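Local coordinates for putative large adhesion protein (Lap) involved in biofilm formation (Marinobacter hydrocarbonoclasticus ATCC 49840, PDB 6M8M), which probably helps the bacterium adhere to surfaces and form biofilms, through a calcium-dependent PA14 domain that binds sugars such as glucose, at residues Ala69-Ile74 / Gly102-Asp107; Gly120-Gln125 / Phe165-Asp170; Gln130-Ala135 / Arg189-Glu194. All coordinates share one frame; numbering follows the deposited sequence.

Interaction 1 (Ala69-Ile74 / Gly102-Asp107); sequences ADATFI and GSLSTD. With CA (calcium ion), chain C.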
loop_
_atom_site.group_PDB
_atom_site.type_symbol
_atom_site.label_atom_id
_atom_site.label_comp_id
_atom_site.label_asym_id
_atom_site.label_seq_id
_atom_site.Cartn_x
_atom_site.Cartn_y
_atom_site.Cartn_z
ATOM N N ALA A 69 -1.762 14.351 1.448
ATOM C CA ALA A 69 -2.776 13.315 1.504
ATOM C C ALA A 69 -4.133 13.913 1.833
ATOM O O ALA A 69 -4.241 14.842 2.645
ATOM C CB ALA A 69 -2.391 12.313 2.589
ATOM N N ASP A 70 -5.168 13.364 1.227
ATOM C CA ASP A 70 -6.533 13.746 1.547
ATOM C C ASP A 70 -7.045 13.134 2.840
ATOM O O ASP A 70 -7.984 13.671 3.436
ATOM C CB ASP A 70 -7.432 13.364 0.381
ATOM C CG ASP A 70 -7.078 14.132 -0.876
ATOM O OD1 ASP A 70 -7.329 15.360 -0.914
ATOM O OD2 ASP A 70 -6.495 13.545 -1.811
ATOM N N ALA A 71 -6.462 12.033 3.290
ATOM C CA ALA A 71 -6.762 11.475 4.597
ATOM C C ALA A 71 -5.562 10.644 5.007
ATOM O O ALA A 71 -4.794 10.174 4.163
ATOM C CB ALA A 71 -8.017 10.604 4.577
ATOM N N THR A 72 -5.400 10.473 6.311
ATOM C CA THR A 72 -4.412 9.563 6.863
ATOM C C THR A 72 -5.126 8.475 7.651
ATOM O O THR A 72 -6.301 8.609 8.006
ATOM C CB THR A 72 -3.420 10.293 7.764
ATOM O OG1 THR A 72 -4.096 10.871 8.879
ATOM C CG2 THR A 72 -2.690 11.373 7.003
ATOM N N PHE A 73 -4.414 7.391 7.914
ATOM C CA PHE A 73 -4.946 6.264 8.668
ATOM C C PHE A 73 -3.769 5.473 9.206
ATOM O O PHE A 73 -2.608 5.836 8.990
ATOM C CB PHE A 73 -5.916 5.422 7.837
ATOM C CG PHE A 73 -5.287 4.685 6.669
ATOM C CD1 PHE A 73 -5.072 5.314 5.448
ATOM C CD2 PHE A 73 -4.947 3.347 6.783
ATOM C CE1 PHE A 73 -4.525 4.625 4.379
ATOM C CE2 PHE A 73 -4.395 2.661 5.725
ATOM C CZ PHE A 73 -4.182 3.299 4.520
ATOM N N ILE A 74 -4.069 4.393 9.917
ATOM C CA ILE A 74 -3.045 3.473 10.392
ATOM C C ILE A 74 -3.359 2.113 9.816
ATOM O O ILE A 74 -4.471 1.606 9.975
ATOM C CB ILE A 74 -2.970 3.418 11.920
ATOM C CG1 ILE A 74 -2.555 4.789 12.467
ATOM C CG2 ILE A 74 -1.999 2.333 12.359
ATOM C CD1 ILE A 74 -2.683 4.938 13.972
ATOM N N GLY A 102 -11.583 2.701 10.805
ATOM C CA GLY A 102 -11.822 3.465 12.014
ATOM C C GLY A 102 -10.723 4.435 12.354
ATOM O O GLY A 102 -10.923 5.268 13.245
ATOM N N SER A 103 -9.574 4.356 11.683
ATOM C CA SER A 103 -8.477 5.275 11.916
ATOM C C SER A 103 -8.375 6.385 10.878
ATOM O O SER A 103 -7.473 7.213 10.983
ATOM C CB SER A 103 -7.153 4.508 11.960
ATOM O OG SER A 103 -6.801 3.970 10.696
ATOM N N LEU A 104 -9.271 6.433 9.897
ATOM C CA LEU A 104 -9.230 7.498 8.896
ATOM C C LEU A 104 -9.453 8.861 9.531
ATOM O O LEU A 104 -10.396 9.051 10.307
ATOM C CB LEU A 104 -10.309 7.264 7.855
ATOM C CG LEU A 104 -9.971 6.282 6.743
ATOM C CD1 LEU A 104 -11.244 5.837 6.048
ATOM C CD2 LEU A 104 -8.974 6.913 5.756
ATOM N N SER A 105 -8.639 9.833 9.141
ATOM C CA SER A 105 -8.710 11.162 9.735
ATOM C C SER A 105 -9.925 11.944 9.271
ATOM O O SER A 105 -10.356 12.879 9.971
ATOM C CB SER A 105 -7.450 11.958 9.380
ATOM O OG SER A 105 -7.289 12.022 7.969
ATOM N N THR A 106 -10.502 11.579 8.137
ATOM C CA THR A 106 -11.647 12.259 7.559
ATOM C C THR A 106 -12.174 11.336 6.473
ATOM O O THR A 106 -11.520 10.354 6.101
ATOM C CB THR A 106 -11.247 13.624 6.990
ATOM O OG1 THR A 106 -12.427 14.368 6.671
ATOM C CG2 THR A 106 -10.391 13.485 5.752
ATOM N N ASP A 107 -13.341 11.668 5.934
ATOM C CA ASP A 107 -13.841 11.022 4.725
ATOM C C ASP A 107 -13.281 11.808 3.547
ATOM O O ASP A 107 -13.716 12.949 3.313
ATOM C CB ASP A 107 -15.357 11.027 4.705
ATOM C CG ASP A 107 -15.937 10.360 3.468
ATOM O OD1 ASP A 107 -15.154 9.912 2.596
ATOM O OD2 ASP A 107 -17.186 10.264 3.355
HETATM CA CA CA C . -15.320 9.848 0.210
HETATM O O HOH W 1 -5.406 9.248 10.860
HETATM O O HOH W 2 -17.584 9.123 0.896
HETATM O O HOH W 3 -15.147 7.482 0.577
HETATM O O HOH W 4 -16.528 11.916 0.239
HETATM O O HOH W 5 -13.314 9.063 -0.942
#
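Strand residues 71-74 and the loop 103-106 run antiparallel, their end-to-end directions 169° apart, with Phe73 facing Leu104 and Thr72 facing Ser105. The loop does not pair as a regular strand: a single backbone bond, Ser105 N to Thr72 O at 2.9 Å, crosses, and two serine hydroxyls supply the remaining acceptors. Ser105 OG takes the amide of Thr72 (N to OG 3.0 Å) in a nearly straight bond of 172°. At the other end Ser103 OG receives Ile74 N at 2.9 Å and is also hydrogen-bonded to Asp100 O, so one hydroxyl joins the strand to Asp100, three residues earlier in its own loop. In both serines OG lies between the backbone N and the carbonyl carbon, a rotation that turns it to the strand, to Ile74 N from Ser103 and to Thr72 N from Ser105. A water bridges Thr72 OG1 and Ser103 O, 2.9 Å from each, and Leu104 CA brings its hydrogen to Thr72 O. Alongside these polar contacts, methyl CD2 of Leu104 packs 4.0 Å from both Ala71 CB and Phe73 CB; the Phe73 ring leads away toward Val116 and Leu118. Thr106 CG2 lies 3.3 Å from Asp70 O, beside the classic beta bulge that Asp70 and Ala71 form opposite Tyr42. Just beyond, Asp107 OD1 binds a calcium ion at 2.4 Å, together with Pro108, Asn110 and four waters. The two hydroxyls thus stand in for backbone carbonyls along the edge of strand 71-75 not paired with strand 38-45, fastening an irregular loop that runs directly into a calcium site.

Interaction 2 (Gly120-Gln125 / Phe165-Asp170); sequences GNLELQ and FTLTGD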
loop_
_atom_site.group_PDB
_atom_site.type_symbol
_atom_site.label_atom_id
_atom_site.label_comp_id
_atom_site.label_asym_id
_atom_site.label_seq_id
_atom_site.Cartn_x
_atom_site.Cartn_y
_atom_site.Cartn_z
ATOM N N GLY A 120 6.660 2.846 7.175
ATOM C CA GLY A 120 7.032 2.510 8.526
ATOM C C GLY A 120 8.411 1.907 8.536
ATOM O O GLY A 120 9.158 2.006 7.564
ATOM N N ASN A 121 8.736 1.288 9.654
ATOM C CA ASN A 121 9.988 0.570 9.843
ATOM C C ASN A 121 9.673 -0.872 10.178
ATOM O O ASN A 121 8.745 -1.157 10.931
ATOM C CB ASN A 121 10.792 1.224 10.947
ATOM C CG ASN A 121 11.261 2.607 10.560
ATOM O OD1 ASN A 121 11.810 2.809 9.483
ATOM N ND2 ASN A 121 11.021 3.576 11.430
ATOM N N LEU A 122 10.446 -1.782 9.599
ATOM C CA LEU A 122 10.239 -3.205 9.817
ATOM C C LEU A 122 10.787 -3.604 11.180
ATOM O O LEU A 122 11.971 -3.401 11.474
ATOM C CB LEU A 122 10.960 -4.023 8.751
ATOM C CG LEU A 122 10.420 -3.861 7.327
ATOM C CD1 LEU A 122 11.301 -4.565 6.313
ATOM C CD2 LEU A 122 8.994 -4.380 7.237
ATOM N N GLU A 123 9.944 -4.221 11.990
ATOM C CA GLU A 123 10.324 -4.666 13.330
ATOM C C GLU A 123 10.746 -6.128 13.230
ATOM O O GLU A 123 10.076 -7.045 13.703
ATOM C CB GLU A 123 9.164 -4.450 14.285
ATOM C CG GLU A 123 8.811 -2.982 14.498
ATOM C CD GLU A 123 9.845 -2.243 15.331
ATOM O OE1 GLU A 123 9.794 -0.998 15.374
ATOM O OE2 GLU A 123 10.715 -2.895 15.959
ATOM N N LEU A 124 11.891 -6.332 12.582
ATOM C CA LEU A 124 12.394 -7.652 12.257
ATOM C C LEU A 124 13.850 -7.742 12.661
ATOM O O LEU A 124 14.602 -6.785 12.479
ATOM C CB LEU A 124 12.311 -7.899 10.759
ATOM C CG LEU A 124 10.912 -7.867 10.147
ATOM C CD1 LEU A 124 10.983 -7.958 8.632
ATOM C CD2 LEU A 124 10.066 -8.982 10.698
ATOM N N GLN A 125 14.233 -8.903 13.164
ATOM C CA GLN A 125 15.631 -9.213 13.392
ATOM C C GLN A 125 16.338 -9.445 12.053
ATOM O O GLN A 125 15.709 -9.650 11.000
ATOM C CB GLN A 125 15.733 -10.472 14.248
ATOM C CG GLN A 125 15.167 -10.335 15.646
ATOM C CD GLN A 125 15.935 -9.339 16.459
ATOM O OE1 GLN A 125 15.668 -8.144 16.400
ATOM N NE2 GLN A 125 16.914 -9.822 17.219
ATOM N N PHE A 165 14.761 -10.532 0.138
ATOM C CA PHE A 165 15.631 -9.424 0.495
ATOM C C PHE A 165 16.230 -9.715 1.859
ATOM O O PHE A 165 15.568 -10.286 2.726
ATOM C CB PHE A 165 14.900 -8.068 0.466
ATOM C CG PHE A 165 13.741 -7.961 1.408
ATOM C CD1 PHE A 165 12.483 -8.411 1.037
ATOM C CD2 PHE A 165 13.883 -7.360 2.647
ATOM C CE1 PHE A 165 11.415 -8.299 1.891
ATOM C CE2 PHE A 165 12.796 -7.245 3.504
ATOM C CZ PHE A 165 11.568 -7.709 3.121
ATOM N N THR A 166 17.475 -9.314 2.041
ATOM C CA THR A 166 18.166 -9.465 3.320
ATOM C C THR A 166 18.373 -8.084 3.903
ATOM O O THR A 166 18.847 -7.175 3.220
ATOM C CB THR A 166 19.485 -10.209 3.118
ATOM O OG1 THR A 166 19.183 -11.524 2.624
ATOM C CG2 THR A 166 20.264 -10.318 4.405
ATOM N N LEU A 167 17.986 -7.911 5.152
ATOM C CA LEU A 167 18.132 -6.600 5.774
ATOM C C LEU A 167 19.603 -6.212 5.794
ATOM O O LEU A 167 20.476 -7.042 6.037
ATOM C CB LEU A 167 17.548 -6.621 7.178
ATOM C CG LEU A 167 16.073 -7.017 7.264
ATOM C CD1 LEU A 167 15.618 -7.068 8.723
ATOM C CD2 LEU A 167 15.189 -6.078 6.479
ATOM N N THR A 168 19.868 -4.943 5.500
ATOM C CA THR A 168 21.227 -4.445 5.310
ATOM C C THR A 168 21.425 -3.174 6.123
ATOM O O THR A 168 20.548 -2.306 6.158
ATOM C CB THR A 168 21.478 -4.179 3.810
ATOM O OG1 THR A 168 21.302 -5.399 3.071
ATOM C CG2 THR A 168 22.883 -3.665 3.570
ATOM N N GLY A 169 22.589 -3.074 6.777
ATOM C CA GLY A 169 22.831 -2.008 7.729
ATOM C C GLY A 169 22.142 -2.273 9.055
ATOM O O GLY A 169 21.484 -3.293 9.262
ATOM N N ASP A 170 22.285 -1.315 9.973
ATOM C CA ASP A 170 21.746 -1.480 11.318
ATOM C C ASP A 170 20.316 -0.981 11.459
ATOM O O ASP A 170 19.710 -1.176 12.518
ATOM C CB ASP A 170 22.633 -0.771 12.345
#
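Leu122 meets both Phe165 and Leu167, and Leu124 meets Leu167, in a small contact made chiefly of apolar side chains. Leu122 CD1 is shared: it lies 4.2 Å from Phe165 CE2, approaching the ring obliquely, and equally 4.2 Å from Leu167 CD2. The side chains of Leu122 and Phe165 come from opposite directions, whereas those of Leu122 and Leu167 run at a slant to one another. Leu167 CD2 lies at the edge of the Phe165 ring, in its plane, and also meets Leu122, while Leu167 CD1 reaches Leu124 CB at 4.0 Å and rests 3.4 Å from the backbone carbonyl oxygen Gln125 O. With CG anti to the carbonyl carbon (chi1 -58°), Leu167 extends across to the 120-125 segment, although the nearest CA atoms, those of Gln125 and Leu167, remain 8.4 Å apart. An inverse gamma turn centred on Glu123, with a weak bond from Leu124 N to Leu122 O at 3.1 Å, joins the two leucines, both of which point toward Leu167. Glu123 itself points away, its OE1 hydrogen-bonded to Ser208 OG. Farther out, Tyr129 of strand 128-136 packs against Leu124, Phe165 and Leu167, and its hydroxyl is hydrogen-bonded to Gln125 O. Val143 covers Leu122 and Phe165, while Phe202 adds to the surroundings of Leu122. Backbone bonds from Leu122 to His173 and from Phe165 to Tyr129 place each segment in a different sheet. Dispersion, with burial of Leu122 and Phe165, therefore joins the ends of strands 113-122 and 158-166, probably at one margin of the core between the two sheets.

Interaction 3 (Gln130-Ala135 / Arg189-Glu194); sequences QFRVRA and RIELRE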
loop_
_atom_site.group_PDB
_atom_site.type_symbol
_atom_site.label_atom_id
_atom_site.label_comp_id
_atom_site.label_asym_id
_atom_site.label_seq_id
_atom_site.Cartn_x
_atom_site.Cartn_y
_atom_site.Cartn_z
ATOM N N GLN A 130 10.503 -11.931 2.432
ATOM C CA GLN A 130 9.891 -11.913 1.112
ATOM C C GLN A 130 8.422 -11.556 1.244
ATOM O O GLN A 130 7.712 -12.125 2.074
ATOM C CB GLN A 130 10.037 -13.289 0.465
ATOM C CG GLN A 130 9.497 -13.408 -0.934
ATOM C CD GLN A 130 9.718 -14.800 -1.484
ATOM O OE1 GLN A 130 9.551 -15.782 -0.771
ATOM N NE2 GLN A 130 10.114 -14.894 -2.740
ATOM N N PHE A 131 7.969 -10.636 0.394
ATOM C CA PHE A 131 6.565 -10.277 0.308
ATOM C C PHE A 131 5.873 -11.060 -0.804
ATOM O O PHE A 131 6.477 -11.417 -1.817
ATOM C CB PHE A 131 6.410 -8.789 -0.005
ATOM C CG PHE A 131 6.761 -7.865 1.125
ATOM C CD1 PHE A 131 5.847 -7.599 2.120
ATOM C CD2 PHE A 131 7.984 -7.216 1.153
ATOM C CE1 PHE A 131 6.168 -6.715 3.149
ATOM C CE2 PHE A 131 8.299 -6.336 2.174
ATOM C CZ PHE A 131 7.388 -6.081 3.168
ATOM N N ARG A 132 4.574 -11.258 -0.623
ATOM C CA ARG A 132 3.665 -11.722 -1.667
ATOM C C ARG A 132 2.458 -10.800 -1.627
ATOM O O ARG A 132 1.944 -10.503 -0.548
ATOM C CB ARG A 132 3.271 -13.184 -1.487
ATOM C CG ARG A 132 2.375 -13.683 -2.609
ATOM C CD ARG A 132 2.203 -15.182 -2.544
ATOM N NE ARG A 132 1.402 -15.562 -1.404
ATOM C CZ ARG A 132 1.047 -16.811 -1.118
ATOM N NH1 ARG A 132 1.440 -17.807 -1.905
ATOM N NH2 ARG A 132 0.305 -17.057 -0.053
ATOM N N VAL A 133 2.019 -10.334 -2.792
ATOM C CA VAL A 133 1.010 -9.279 -2.875
ATOM C C VAL A 133 -0.087 -9.702 -3.834
ATOM O O VAL A 133 0.205 -10.117 -4.958
ATOM C CB VAL A 133 1.619 -7.942 -3.343
ATOM C CG1 VAL A 133 0.545 -6.855 -3.404
ATOM C CG2 VAL A 133 2.785 -7.525 -2.444
ATOM N N ARG A 134 -1.332 -9.569 -3.406
ATOM C CA ARG A 134 -2.475 -9.683 -4.294
ATOM C C ARG A 134 -3.081 -8.286 -4.409
ATOM O O ARG A 134 -3.434 -7.674 -3.390
ATOM C CB ARG A 134 -3.515 -10.663 -3.768
ATOM C CG ARG A 134 -4.706 -10.801 -4.723
ATOM C CD ARG A 134 -5.602 -11.953 -4.317
ATOM N NE ARG A 134 -6.722 -12.155 -5.230
ATOM C CZ ARG A 134 -6.644 -12.809 -6.376
ATOM N NH1 ARG A 134 -5.504 -13.323 -6.792
ATOM N NH2 ARG A 134 -7.735 -12.939 -7.120
ATOM N N ALA A 135 -3.179 -7.761 -5.626
ATOM C CA ALA A 135 -3.651 -6.395 -5.790
ATOM C C ALA A 135 -4.370 -6.200 -7.115
ATOM O O ALA A 135 -4.114 -6.897 -8.106
ATOM C CB ALA A 135 -2.470 -5.405 -5.707
ATOM N N ARG A 189 -3.748 -6.929 -0.699
ATOM C CA ARG A 189 -3.424 -7.849 0.386
ATOM C C ARG A 189 -1.931 -8.126 0.330
ATOM O O ARG A 189 -1.430 -8.649 -0.673
ATOM C CB ARG A 189 -4.206 -9.156 0.248
ATOM C CG ARG A 189 -3.936 -10.127 1.385
ATOM C CD ARG A 189 -4.588 -11.474 1.147
ATOM N NE ARG A 189 -6.039 -11.359 1.060
ATOM C CZ ARG A 189 -6.803 -12.055 0.226
ATOM N NH1 ARG A 189 -6.263 -12.913 -0.635
ATOM N NH2 ARG A 189 -8.114 -11.870 0.226
ATOM N N ILE A 190 -1.218 -7.775 1.391
ATOM C CA ILE A 190 0.221 -7.957 1.471
ATOM C C ILE A 190 0.522 -8.997 2.539
ATOM O O ILE A 190 0.048 -8.886 3.678
ATOM C CB ILE A 190 0.942 -6.632 1.776
ATOM C CG1 ILE A 190 0.593 -5.602 0.707
ATOM C CG2 ILE A 190 2.441 -6.847 1.874
ATOM C CD1 ILE A 190 1.229 -4.250 0.888
ATOM N N GLU A 191 1.317 -9.994 2.162
ATOM C CA GLU A 191 1.843 -10.993 3.072
ATOM C C GLU A 191 3.358 -10.881 3.136
ATOM O O GLU A 191 4.009 -10.494 2.167
ATOM C CB GLU A 191 1.499 -12.403 2.597
ATOM C CG GLU A 191 0.036 -12.751 2.546
ATOM C CD GLU A 191 -0.223 -13.932 1.640
ATOM O OE1 GLU A 191 -0.632 -14.998 2.158
ATOM O OE2 GLU A 191 0.016 -13.807 0.424
ATOM N N LEU A 192 3.919 -11.262 4.274
ATOM C CA LEU A 192 5.362 -11.273 4.499
ATOM C C LEU A 192 5.741 -12.607 5.117
ATOM O O LEU A 192 5.023 -13.120 5.981
ATOM C CB LEU A 192 5.725 -10.132 5.446
ATOM C CG LEU A 192 7.202 -10.011 5.812
ATOM C CD1 LEU A 192 8.058 -9.675 4.623
ATOM C CD2 LEU A 192 7.391 -8.926 6.877
ATOM N N ARG A 193 6.863 -13.163 4.680
ATOM C CA ARG A 193 7.431 -14.328 5.336
ATOM C C ARG A 193 8.928 -14.150 5.496
ATOM O O ARG A 193 9.577 -13.392 4.773
ATOM C CB ARG A 193 7.171 -15.611 4.560
ATOM C CG ARG A 193 7.887 -15.717 3.244
ATOM C CD ARG A 193 7.501 -17.027 2.620
ATOM N NE ARG A 193 7.981 -17.170 1.269
ATOM C CZ ARG A 193 7.809 -18.271 0.537
ATOM N NH1 ARG A 193 7.193 -19.329 1.057
ATOM N NH2 ARG A 193 8.256 -18.315 -0.696
ATOM N N GLU A 194 9.485 -14.892 6.441
ATOM C CA GLU A 194 10.910 -15.158 6.460
ATOM C C GLU A 194 11.182 -16.307 5.506
ATOM O O GLU A 194 10.350 -17.201 5.335
ATOM C CB GLU A 194 11.351 -15.526 7.871
ATOM C CG GLU A 194 12.851 -15.663 8.009
ATOM C CD GLU A 194 13.324 -15.778 9.455
ATOM O OE1 GLU A 194 12.476 -15.832 10.370
ATOM O OE2 GLU A 194 14.553 -15.806 9.684
#
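Arg132 and Glu191 form a side-on salt bridge across an antiparallel strand pair in one sheet of the PA14 beta-sandwich. Arg132 NE meets Glu191 OE2 at 2.9 Å and Arg132 NH2 meets Glu191 OE1 at 3.2 Å, both on the syn side but tilted from the carboxylate plane; guanidinium and carboxylate planes differ by 27°. Two residues back, Gln130 OE1 takes both NE and NH2 of Arg193, at 2.9 and 2.8 Å, with the oxygen in the guanidinium plane. CG of Gln130 anti to N (chi1 -178°) and an extended chain lay its amide alongside Arg193, while Gln130 NE2 is hydrogen-bonded to Gly162 O of strand 158-166. Arg134 and Arg189, the next pair on this face, lie side by side but turn to other partners, Thr159 and Asp79. Paired backbone bonds link Gln130 with Arg193, Arg132 with Glu191 and Arg134 with Arg189. The opposite face is apolar and belongs to the core: Val133 CG2 rests against Ile190 CG1, Phe131 CD1 touches Ile190 CG2 at 3.5 Å, and strand 139-143 covers Phe131 and Val133. Over the centre of the Phe131 ring stands methyl CD1 of Leu192, in a CH-pi contact 3.8 Å from the centroid and 10° off its normal.

How the interactions relate
Interactions 2 and 3 form one continuous piece of core: their centres are 16 Å apart, and Phe165 CZ touches Phe131 CE2 at 3.7 Å, while Leu124 CD1 reaches Leu192 CD2 at 4.1 Å. Their segments alternate along the chain, with strands 158-166 and 128-136 neighbours in one sheet. Interaction 1 stands apart, 27 Å between centres from interaction 2 and 23 Å from interaction 3. It nevertheless shares the larger sheet with 120-125. The site of glucose and its calcium ion uses Asp136 and Asp137, where the strand of 130-135 ends, and residues 181-185, which lead into that of 189-194, so both strands of interaction 3 run to the pocket; the side chain of Arg134 is about 11 Å from the sugar.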